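Local coordinates for glutathione s-transferase S2 (Nilaparvata lugens, PDB 5H5L), which probably transfers glutathione to electrophilic substrates as a sigma-class glutathione transferase, and is also named a prostaglandin D synthase, at residues 17-25 / 67-77; 149-160 / 177-187. All blocks are in the same frame, centred on the assembly; numbering follows the deposited sequence.

Contact 1: residues 17-25 / 67-77; sequences PIRWMLSYL and IARYLGKKAGL
With CG anti to the carbonyl carbon (chi1 -75°) and two further bends along the chain, M21 curls its methyl onto the backbone of helix 67-75, where CE rests 3.5 Å from G72 CA and also meets the carbonyl carbon of L71. Y24 takes a different rotamer: its CG is anti to the backbone N (chi1 -173°), which swings the ring toward the end of the partner helix. There L77 CD1 lies over one face, 3.8 Å from the ring centroid in a CH-pi contact, while A75 CB approaches at the ring edge, 3.8 Å from Y24 CD2.

M21 fits as a knob among A68, L71, G72 and A75, and L71 answers as a knob among I18, M21, L22 and L25. The two helices run nearly parallel, 10° apart with axes 9.5 Å from each other, and belong to the thioredoxin-like N-terminal domain of the transferase. L71 divides its branches, CD1 going to M21 CB and CD2 to L25 CD1 at 3.7 Å. The other methyl of L25, CD2, lies 3.6 Å from A75 CA. A Schellman motif with G76 at positive phi follows the last turn and brings L77 back against the Y24 ring. Toward the glutathione site the interface is all aliphatic, I18 CG1 meeting I67 CG2 at 3.8 Å, and the side chain of I18 also touches P52 of the glutathione pocket.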
loop_
_atom_site.group_PDB
_atom_site.type_symbol
_atom_site.label_atom_id
_atom_site.label_comp_id
_atom_site.label_asym_id
_atom_site.label_seq_id
_atom_site.Cartn_x
_atom_site.Cartn_y
_atom_site.Cartn_z
ATOM N N PRO B 17 6.835 -8.136 10.383
ATOM C CA PRO B 17 7.711 -7.835 9.256
ATOM C C PRO B 17 8.797 -6.850 9.612
ATOM O O PRO B 17 9.936 -7.004 9.156
ATOM C CB PRO B 17 6.746 -7.298 8.192
ATOM C CG PRO B 17 5.472 -7.155 8.815
ATOM C CD PRO B 17 5.415 -7.966 10.035
ATOM N N ILE B 18 8.501 -5.859 10.457
ATOM C CA ILE B 18 9.540 -4.905 10.821
ATOM C C ILE B 18 10.550 -5.549 11.766
ATOM O O ILE B 18 11.767 -5.374 11.618
ATOM C CB ILE B 18 8.897 -3.648 11.434
ATOM C CG1 ILE B 18 7.985 -2.953 10.411
ATOM C CG2 ILE B 18 9.976 -2.675 11.884
ATOM C CD1 ILE B 18 7.013 -1.988 11.000
ATOM N N ARG B 19 10.069 -6.333 12.735
ATOM C CA ARG B 19 10.996 -7.053 13.610
ATOM C C ARG B 19 11.905 -7.981 12.812
ATOM O O ARG B 19 13.120 -8.046 13.059
ATOM C CB ARG B 19 10.215 -7.842 14.668
ATOM C CG ARG B 19 9.382 -6.999 15.640
ATOM C CD ARG B 19 8.388 -7.859 16.425
ATOM N NE ARG B 19 7.509 -7.110 17.322
ATOM C CZ ARG B 19 6.208 -7.324 17.458
ATOM N NH1 ARG B 19 5.592 -8.261 16.743
ATOM N NH2 ARG B 19 5.501 -6.583 18.300
ATOM N N TRP B 20 11.342 -8.718 11.844
ATOM C CA TRP B 20 12.184 -9.600 11.045
ATOM C C TRP B 20 13.194 -8.814 10.237
ATOM O O TRP B 20 14.344 -9.231 10.111
ATOM C CB TRP B 20 11.360 -10.481 10.092
ATOM C CG TRP B 20 10.574 -11.578 10.765
ATOM C CD1 TRP B 20 10.245 -11.654 12.081
ATOM C CD2 TRP B 20 10.013 -12.756 10.144
ATOM N NE1 TRP B 20 9.512 -12.797 12.324
ATOM C CE2 TRP B 20 9.356 -13.482 11.149
ATOM C CE3 TRP B 20 9.992 -13.247 8.837
ATOM C CZ2 TRP B 20 8.696 -14.662 10.901
ATOM C CZ3 TRP B 20 9.332 -14.432 8.590
ATOM C CH2 TRP B 20 8.712 -15.134 9.621
ATOM N N MET B 21 12.781 -7.691 9.639
ATOM C CA MET B 21 13.724 -6.900 8.844
ATOM C C MET B 21 14.840 -6.334 9.718
ATOM O O MET B 21 16.014 -6.317 9.318
ATOM C CB MET B 21 12.987 -5.773 8.119
ATOM C CG MET B 21 12.156 -6.223 6.908
ATOM S SD MET B 21 13.089 -7.164 5.714
ATOM C CE MET B 21 14.346 -6.036 5.267
ATOM N N LEU B 22 14.498 -5.870 10.900
ATOM C CA LEU B 22 15.533 -5.332 11.786
ATOM C C LEU B 22 16.463 -6.448 12.253
ATOM O O LEU B 22 17.683 -6.253 12.336
ATOM C CB LEU B 22 14.884 -4.631 12.970
ATOM C CG LEU B 22 14.162 -3.308 12.662
ATOM C CD1 LEU B 22 13.364 -2.913 13.836
ATOM C CD2 LEU B 22 15.178 -2.237 12.353
ATOM N N SER B 23 15.909 -7.645 12.464
ATOM C CA SER B 23 16.732 -8.807 12.814
ATOM C C SER B 23 17.635 -9.180 11.660
ATOM O O SER B 23 18.849 -9.333 11.830
ATOM C CB SER B 23 15.838 -9.974 13.200
ATOM O OG SER B 23 15.136 -9.657 14.374
ATOM N N TYR B 24 17.074 -9.261 10.452
ATOM C CA TYR B 24 17.920 -9.514 9.298
ATOM C C TYR B 24 19.015 -8.470 9.175
ATOM O O TYR B 24 20.128 -8.775 8.742
ATOM C CB TYR B 24 17.106 -9.534 8.020
ATOM C CG TYR B 24 17.901 -9.957 6.820
ATOM C CD1 TYR B 24 17.989 -11.291 6.456
ATOM C CD2 TYR B 24 18.524 -9.042 6.029
ATOM C CE1 TYR B 24 18.685 -11.680 5.323
ATOM C CE2 TYR B 24 19.218 -9.423 4.895
ATOM C CZ TYR B 24 19.307 -10.751 4.557
ATOM O OH TYR B 24 20.002 -11.120 3.420
ATOM N N LEU B 25 18.696 -7.213 9.479
ATOM C CA LEU B 25 19.693 -6.141 9.395
ATOM C C LEU B 25 20.772 -6.264 10.466
ATOM O O LEU B 25 21.832 -5.639 10.343
ATOM C CB LEU B 25 19.023 -4.777 9.558
ATOM C CG LEU B 25 18.564 -4.009 8.333
ATOM C CD1 LEU B 25 17.894 -2.719 8.810
ATOM C CD2 LEU B 25 19.749 -3.675 7.418
ATOM N N ILE B 67 7.927 1.042 5.769
ATOM C CA ILE B 67 9.080 0.793 6.639
ATOM C C ILE B 67 9.827 -0.454 6.190
ATOM O O ILE B 67 11.059 -0.463 6.119
ATOM C CB ILE B 67 8.607 0.666 8.095
ATOM C CG1 ILE B 67 8.028 1.995 8.587
ATOM C CG2 ILE B 67 9.756 0.139 8.989
ATOM C CD1 ILE B 67 7.262 1.919 9.889
ATOM N N ALA B 68 9.094 -1.518 5.855
ATOM C CA ALA B 68 9.744 -2.743 5.382
ATOM C C ALA B 68 10.607 -2.488 4.150
ATOM O O ALA B 68 11.731 -3.013 4.045
ATOM C CB ALA B 68 8.678 -3.796 5.098
ATOM N N ARG B 69 10.101 -1.674 3.204
ATOM C CA ARG B 69 10.846 -1.351 1.991
ATOM C C ARG B 69 12.108 -0.566 2.334
ATOM O O ARG B 69 13.177 -0.811 1.772
ATOM C CB ARG B 69 9.954 -0.549 1.024
ATOM C CG ARG B 69 10.611 -0.238 -0.357
ATOM C CD ARG B 69 9.713 0.669 -1.282
ATOM N NE ARG B 69 8.441 -0.010 -1.568
ATOM C CZ ARG B 69 7.283 0.294 -1.005
ATOM N NH1 ARG B 69 7.191 1.303 -0.133
ATOM N NH2 ARG B 69 6.207 -0.423 -1.298
ATOM N N TYR B 70 11.973 0.407 3.235
ATOM C CA TYR B 70 13.104 1.200 3.696
ATOM C C TYR B 70 14.187 0.309 4.303
ATOM O O TYR B 70 15.348 0.343 3.875
ATOM C CB TYR B 70 12.600 2.222 4.724
ATOM C CG TYR B 70 13.679 2.963 5.490
ATOM C CD1 TYR B 70 14.434 3.954 4.870
ATOM C CD2 TYR B 70 13.933 2.698 6.835
ATOM C CE1 TYR B 70 15.402 4.658 5.554
ATOM C CE2 TYR B 70 14.917 3.406 7.523
ATOM C CZ TYR B 70 15.634 4.389 6.870
ATOM O OH TYR B 70 16.593 5.135 7.484
ATOM N N LEU B 71 13.812 -0.531 5.271
ATOM C CA LEU B 71 14.774 -1.495 5.818
ATOM C C LEU B 71 15.273 -2.473 4.762
ATOM O O LEU B 71 16.455 -2.844 4.758
ATOM C CB LEU B 71 14.154 -2.231 6.973
ATOM C CG LEU B 71 13.669 -1.286 8.059
ATOM C CD1 LEU B 71 12.928 -2.053 9.095
ATOM C CD2 LEU B 71 14.836 -0.560 8.686
ATOM N N GLY B 72 14.432 -2.825 3.803
ATOM C CA GLY B 72 14.890 -3.682 2.720
ATOM C C GLY B 72 16.002 -3.039 1.929
ATOM O O GLY B 72 16.972 -3.709 1.554
ATOM N N LYS B 73 15.865 -1.740 1.633
ATOM C CA LYS B 73 16.948 -1.019 0.970
ATOM C C LYS B 73 18.201 -1.061 1.825
ATOM O O LYS B 73 19.294 -1.308 1.324
ATOM C CB LYS B 73 16.603 0.452 0.725
ATOM C CG LYS B 73 15.559 0.756 -0.326
ATOM C CD LYS B 73 16.132 0.603 -1.701
ATOM C CE LYS B 73 15.032 0.794 -2.754
ATOM N NZ LYS B 73 15.535 0.471 -4.132
ATOM N N LYS B 74 18.055 -0.791 3.123
ATOM C CA LYS B 74 19.212 -0.820 4.005
ATOM C C LYS B 74 19.837 -2.200 4.044
ATOM O O LYS B 74 21.054 -2.315 4.219
ATOM C CB LYS B 74 18.834 -0.386 5.422
ATOM C CG LYS B 74 18.386 1.079 5.520
ATOM C CD LYS B 74 18.685 1.757 6.820
ATOM C CE LYS B 74 19.806 2.772 6.620
ATOM N NZ LYS B 74 19.324 4.067 6.048
ATOM N N ALA B 75 19.033 -3.249 3.857
ATOM C CA ALA B 75 19.489 -4.635 3.987
ATOM C C ALA B 75 20.045 -5.202 2.699
ATOM O O ALA B 75 20.511 -6.341 2.696
ATOM C CB ALA B 75 18.354 -5.527 4.472
ATOM N N GLY B 76 19.993 -4.458 1.606
ATOM C CA GLY B 76 20.306 -5.030 0.310
ATOM C C GLY B 76 19.304 -6.044 -0.202
ATOM O O GLY B 76 19.677 -6.943 -0.970
ATOM N N LEU B 77 18.050 -5.941 0.221
ATOM C CA LEU B 77 16.982 -6.835 -0.214
ATOM C C LEU B 77 15.913 -6.112 -1.023
ATOM O O LEU B 77 14.718 -6.397 -0.887
ATOM C CB LEU B 77 16.348 -7.501 0.996
ATOM C CG LEU B 77 17.253 -8.393 1.841
ATOM C CD1 LEU B 77 16.384 -9.004 2.895
ATOM C CD2 LEU B 77 17.955 -9.484 1.023
#

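Contact 2: residues 149-160 / 177-187; sequences LSWGDIYFISIL and IKALNDKVVNL
I157 enters helix 177-185 as a knob among L180, N181, V184 and V185. Its CB lies against V184 CG1, and CG1 touches both V184 CG2 and N181 CA. The chain then bends (chi2 -50°), laying CD1 at its tip 3.5 Å from N181 CA and close to L180 CG. On the other branch, I157 CG2 lies 3.4 Å from N181 OD1. This methyl also meets V185 CG1 on the next turn.

F156 presents its ring edge to L180 CD2, 4.0 Å from F156 CD2, and L160 CD1 reaches I177 CG2 at 3.7 Å. At the opposite end L149 and L187 meet tip to tip, CD2 to CD1 at 3.7 Å. D153 lies between the two ends: OD2 accepts from S150 N at 2.7 Å, while D153 N gives a weak bond to S150 OG, a capping box that starts helix 151-160. OD1 packs on L180 CD2 at 3.6 Å and also accepts from the backbone N of L144. Without the D153 carboxylate, as with an alanine here, the amides of S150 and L144 would probably lose this acceptor and the first turn of the helix would be less well fixed.

The helices cross at -102° in the all-helical C-terminal domain. Helix 188-196 packs I190 against I154 and V184, helix 82-106 sets F95 edge-to-face with F156, and helix 15-25 brings M21 onto I154 from the N-terminal domain.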
loop_
_atom_site.group_PDB
_atom_site.type_symbol
_atom_site.label_atom_id
_atom_site.label_comp_id
_atom_site.label_asym_id
_atom_site.label_seq_id
_atom_site.Cartn_x
_atom_site.Cartn_y
_atom_site.Cartn_z
ATOM N N LEU B 149 15.868 -13.133 -3.177
ATOM C CA LEU B 149 15.282 -12.742 -1.900
ATOM C C LEU B 149 15.054 -11.230 -1.838
ATOM O O LEU B 149 15.939 -10.440 -2.179
ATOM C CB LEU B 149 16.191 -13.162 -0.752
ATOM C CG LEU B 149 15.619 -12.904 0.652
ATOM C CD1 LEU B 149 14.524 -13.902 0.979
ATOM C CD2 LEU B 149 16.677 -12.966 1.697
ATOM N N SER B 150 13.869 -10.830 -1.397
ATOM C CA SER B 150 13.560 -9.423 -1.223
ATOM C C SER B 150 12.903 -9.177 0.128
ATOM O O SER B 150 12.490 -10.107 0.824
ATOM C CB SER B 150 12.653 -8.916 -2.353
ATOM O OG SER B 150 11.318 -9.400 -2.253
ATOM N N TRP B 151 12.799 -7.878 0.497
ATOM C CA TRP B 151 12.010 -7.503 1.668
ATOM C C TRP B 151 10.575 -7.955 1.491
ATOM O O TRP B 151 9.883 -8.249 2.468
ATOM C CB TRP B 151 12.074 -5.968 1.906
ATOM C CG TRP B 151 11.379 -5.175 0.837
ATOM C CD1 TRP B 151 11.944 -4.666 -0.309
ATOM C CD2 TRP B 151 10.002 -4.806 0.799
ATOM N NE1 TRP B 151 11.008 -4.003 -1.042
ATOM C CE2 TRP B 151 9.806 -4.077 -0.384
ATOM C CE3 TRP B 151 8.906 -5.030 1.650
ATOM C CZ2 TRP B 151 8.579 -3.569 -0.742
ATOM C CZ3 TRP B 151 7.684 -4.531 1.296
ATOM C CH2 TRP B 151 7.512 -3.816 0.105
ATOM N N GLY B 152 10.120 -8.043 0.248
ATOM C CA GLY B 152 8.795 -8.545 -0.002
ATOM C C GLY B 152 8.591 -9.969 0.505
ATOM O O GLY B 152 7.549 -10.288 1.088
ATOM N N ASP B 153 9.563 -10.846 0.261
ATOM C CA ASP B 153 9.467 -12.216 0.783
ATOM C C ASP B 153 9.321 -12.217 2.300
ATOM O O ASP B 153 8.525 -12.973 2.873
ATOM C CB ASP B 153 10.713 -13.019 0.378
ATOM C CG ASP B 153 10.901 -13.104 -1.123
ATOM O OD1 ASP B 153 9.941 -13.500 -1.819
ATOM O OD2 ASP B 153 11.995 -12.730 -1.615
ATOM N N ILE B 154 10.086 -11.374 2.971
ATOM C CA ILE B 154 10.057 -11.330 4.418
ATOM C C ILE B 154 8.737 -10.781 4.921
ATOM O O ILE B 154 8.165 -11.308 5.869
ATOM C CB ILE B 154 11.284 -10.534 4.879
ATOM C CG1 ILE B 154 12.529 -11.395 4.566
ATOM C CG2 ILE B 154 11.219 -10.230 6.357
ATOM C CD1 ILE B 154 13.843 -10.685 4.740
ATOM N N TYR B 155 8.217 -9.744 4.277
ATOM C CA TYR B 155 6.918 -9.212 4.659
ATOM C C TYR B 155 5.830 -10.263 4.463
ATOM O O TYR B 155 5.005 -10.498 5.348
ATOM C CB TYR B 155 6.661 -7.957 3.819
ATOM C CG TYR B 155 5.466 -7.129 4.197
ATOM C CD1 TYR B 155 5.607 -6.025 5.036
ATOM C CD2 TYR B 155 4.207 -7.400 3.668
ATOM C CE1 TYR B 155 4.523 -5.223 5.356
ATOM C CE2 TYR B 155 3.123 -6.612 3.994
ATOM C CZ TYR B 155 3.301 -5.518 4.845
ATOM O OH TYR B 155 2.221 -4.741 5.169
ATOM N N PHE B 156 5.840 -10.914 3.304
ATOM C CA PHE B 156 4.828 -11.908 2.933
ATOM C C PHE B 156 4.796 -13.069 3.937
ATOM O O PHE B 156 3.740 -13.398 4.507
ATOM C CB PHE B 156 5.175 -12.348 1.508
ATOM C CG PHE B 156 4.286 -13.400 0.893
ATOM C CD1 PHE B 156 2.947 -13.169 0.649
ATOM C CD2 PHE B 156 4.839 -14.576 0.431
ATOM C CE1 PHE B 156 2.159 -14.158 0.013
ATOM C CE2 PHE B 156 4.066 -15.520 -0.202
ATOM C CZ PHE B 156 2.745 -15.315 -0.406
ATOM N N ILE B 157 5.951 -13.669 4.195
ATOM C CA ILE B 157 6.042 -14.853 5.069
ATOM C C ILE B 157 5.755 -14.507 6.521
ATOM O O ILE B 157 5.070 -15.256 7.227
ATOM C CB ILE B 157 7.429 -15.518 4.911
ATOM C CG1 ILE B 157 7.639 -16.049 3.509
ATOM C CG2 ILE B 157 7.564 -16.702 5.863
ATOM C CD1 ILE B 157 6.486 -16.909 3.012
ATOM N N SER B 158 6.237 -13.354 7.000
ATOM C CA SER B 158 5.969 -13.010 8.392
ATOM C C SER B 158 4.480 -12.858 8.629
ATOM O O SER B 158 3.966 -13.290 9.666
ATOM C CB SER B 158 6.725 -11.736 8.788
ATOM O OG SER B 158 6.174 -10.622 8.116
ATOM N N ILE B 159 3.751 -12.278 7.659
ATOM C CA ILE B 159 2.319 -12.101 7.827
ATOM C C ILE B 159 1.571 -13.413 7.578
ATOM O O ILE B 159 0.603 -13.717 8.279
ATOM C CB ILE B 159 1.837 -10.944 6.925
ATOM C CG1 ILE B 159 2.398 -9.622 7.500
ATOM C CG2 ILE B 159 0.336 -10.891 6.837
ATOM C CD1 ILE B 159 2.145 -8.404 6.680
ATOM N N LEU B 160 1.999 -14.225 6.608
ATOM C CA LEU B 160 1.349 -15.529 6.412
ATOM C C LEU B 160 1.475 -16.414 7.652
ATOM O O LEU B 160 0.554 -17.167 7.988
ATOM C CB LEU B 160 1.939 -16.250 5.206
ATOM C CG LEU B 160 1.550 -15.731 3.834
ATOM C CD1 LEU B 160 2.097 -16.633 2.778
ATOM C CD2 LEU B 160 0.046 -15.599 3.665
ATOM N N ILE B 177 4.553 -21.489 -2.187
ATOM C CA ILE B 177 4.450 -20.624 -1.009
ATOM C C ILE B 177 5.125 -21.279 0.186
ATOM O O ILE B 177 5.931 -20.659 0.881
ATOM C CB ILE B 177 2.981 -20.280 -0.715
ATOM C CG1 ILE B 177 2.378 -19.518 -1.880
ATOM C CG2 ILE B 177 2.868 -19.481 0.560
ATOM C CD1 ILE B 177 0.850 -19.224 -1.669
ATOM N N LYS B 178 4.817 -22.554 0.438
ATOM C CA LYS B 178 5.381 -23.234 1.603
ATOM C C LYS B 178 6.903 -23.355 1.504
ATOM O O LYS B 178 7.606 -23.259 2.520
ATOM C CB LYS B 178 4.733 -24.611 1.754
ATOM C CG LYS B 178 5.308 -25.463 2.869
ATOM C CD LYS B 178 4.980 -24.883 4.228
ATOM C CE LYS B 178 5.571 -25.746 5.340
ATOM N NZ LYS B 178 5.461 -25.083 6.663
ATOM N N ALA B 179 7.420 -23.586 0.294
ATOM C CA ALA B 179 8.866 -23.608 0.052
ATOM C C ALA B 179 9.530 -22.248 0.334
ATOM O O ALA B 179 10.646 -22.188 0.863
ATOM C CB ALA B 179 9.120 -23.991 -1.388
ATOM N N LEU B 180 8.899 -21.146 -0.085
ATOM C CA LEU B 180 9.435 -19.828 0.284
ATOM C C LEU B 180 9.358 -19.617 1.789
ATOM O O LEU B 180 10.277 -19.065 2.403
ATOM C CB LEU B 180 8.656 -18.757 -0.457
ATOM C CG LEU B 180 9.028 -17.293 -0.233
ATOM C CD1 LEU B 180 10.489 -17.025 -0.619
ATOM C CD2 LEU B 180 8.049 -16.446 -0.993
ATOM N N ASN B 181 8.265 -20.070 2.401
ATOM C CA ASN B 181 8.119 -19.946 3.842
ATOM C C ASN B 181 9.273 -20.604 4.565
ATOM O O ASN B 181 9.844 -20.026 5.502
ATOM C CB ASN B 181 6.819 -20.579 4.317
ATOM C CG ASN B 181 6.768 -20.684 5.827
ATOM O OD1 ASN B 181 6.234 -19.798 6.503
ATOM N ND2 ASN B 181 7.385 -21.735 6.376
ATOM N N ASP B 182 9.596 -21.843 4.181
ATOM C CA ASP B 182 10.641 -22.576 4.895
ATOM C C ASP B 182 11.992 -21.917 4.697
ATOM O O ASP B 182 12.815 -21.887 5.612
ATOM C CB ASP B 182 10.686 -24.030 4.423
ATOM C CG ASP B 182 9.385 -24.767 4.692
ATOM O OD1 ASP B 182 8.592 -24.318 5.562
ATOM O OD2 ASP B 182 9.149 -25.799 4.033
ATOM N N LYS B 183 12.215 -21.358 3.517
ATOM C CA LYS B 183 13.470 -20.675 3.213
ATOM C C LYS B 183 13.636 -19.409 4.053
ATOM O O LYS B 183 14.719 -19.135 4.572
ATOM C CB LYS B 183 13.481 -20.373 1.719
ATOM C CG LYS B 183 14.598 -19.575 1.189
ATOM C CD LYS B 183 14.849 -19.925 -0.280
ATOM C CE LYS B 183 13.604 -19.863 -1.162
ATOM N NZ LYS B 183 13.840 -20.460 -2.527
ATOM N N VAL B 184 12.571 -18.640 4.234
ATOM C CA VAL B 184 12.712 -17.367 4.933
ATOM C C VAL B 184 12.900 -17.609 6.414
ATOM O O VAL B 184 13.780 -17.018 7.046
ATOM C CB VAL B 184 11.505 -16.451 4.657
ATOM C CG1 VAL B 184 11.489 -15.315 5.659
ATOM C CG2 VAL B 184 11.580 -15.898 3.219
ATOM N N VAL B 185 12.094 -18.487 6.998
ATOM C CA VAL B 185 12.196 -18.670 8.440
ATOM C C VAL B 185 13.487 -19.342 8.863
ATOM O O VAL B 185 13.761 -19.403 10.075
ATOM C CB VAL B 185 11.031 -19.471 9.040
ATOM C CG1 VAL B 185 9.740 -18.819 8.686
ATOM C CG2 VAL B 185 11.075 -20.953 8.570
ATOM N N ASN B 186 14.297 -19.812 7.904
ATOM C CA ASN B 186 15.599 -20.396 8.193
ATOM C C ASN B 186 16.757 -19.480 7.854
ATOM O O ASN B 186 17.912 -19.856 8.080
ATOM C CB ASN B 186 15.757 -21.732 7.460
ATOM C CG ASN B 186 15.079 -22.867 8.218
ATOM O OD1 ASN B 186 15.507 -23.234 9.317
ATOM N ND2 ASN B 186 13.984 -23.392 7.659
ATOM N N LEU B 187 16.493 -18.287 7.341
ATOM C CA LEU B 187 17.528 -17.266 7.322
ATOM C C LEU B 187 18.050 -17.106 8.746
ATOM O O LEU B 187 17.244 -17.012 9.684
ATOM C CB LEU B 187 16.977 -15.945 6.771
ATOM C CG LEU B 187 16.551 -16.064 5.299
ATOM C CD1 LEU B 187 15.712 -14.842 4.765
ATOM C CD2 LEU B 187 17.778 -16.286 4.428
#

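Overall arrangement
Both contacts are mainly buried and apolar, but they belong to different domains and share no helix. Contact 1 pairs nearly parallel helices of the thioredoxin-like domain, and its margin reaches the second subunit, where K74 forms a salt bridge with E82 of that chain. Contact 2 joins helices at a steep crossing inside the C-terminal domain, is touched by no other protein chain, and adds a buried polar helix cap to its aliphatic core. The two meet across the domain boundary: L77 O probably accepts a hydrogen bond from W151 N at 2.8 Å, L77 CD1 packs on I154 CD1, and P17 packs on S158.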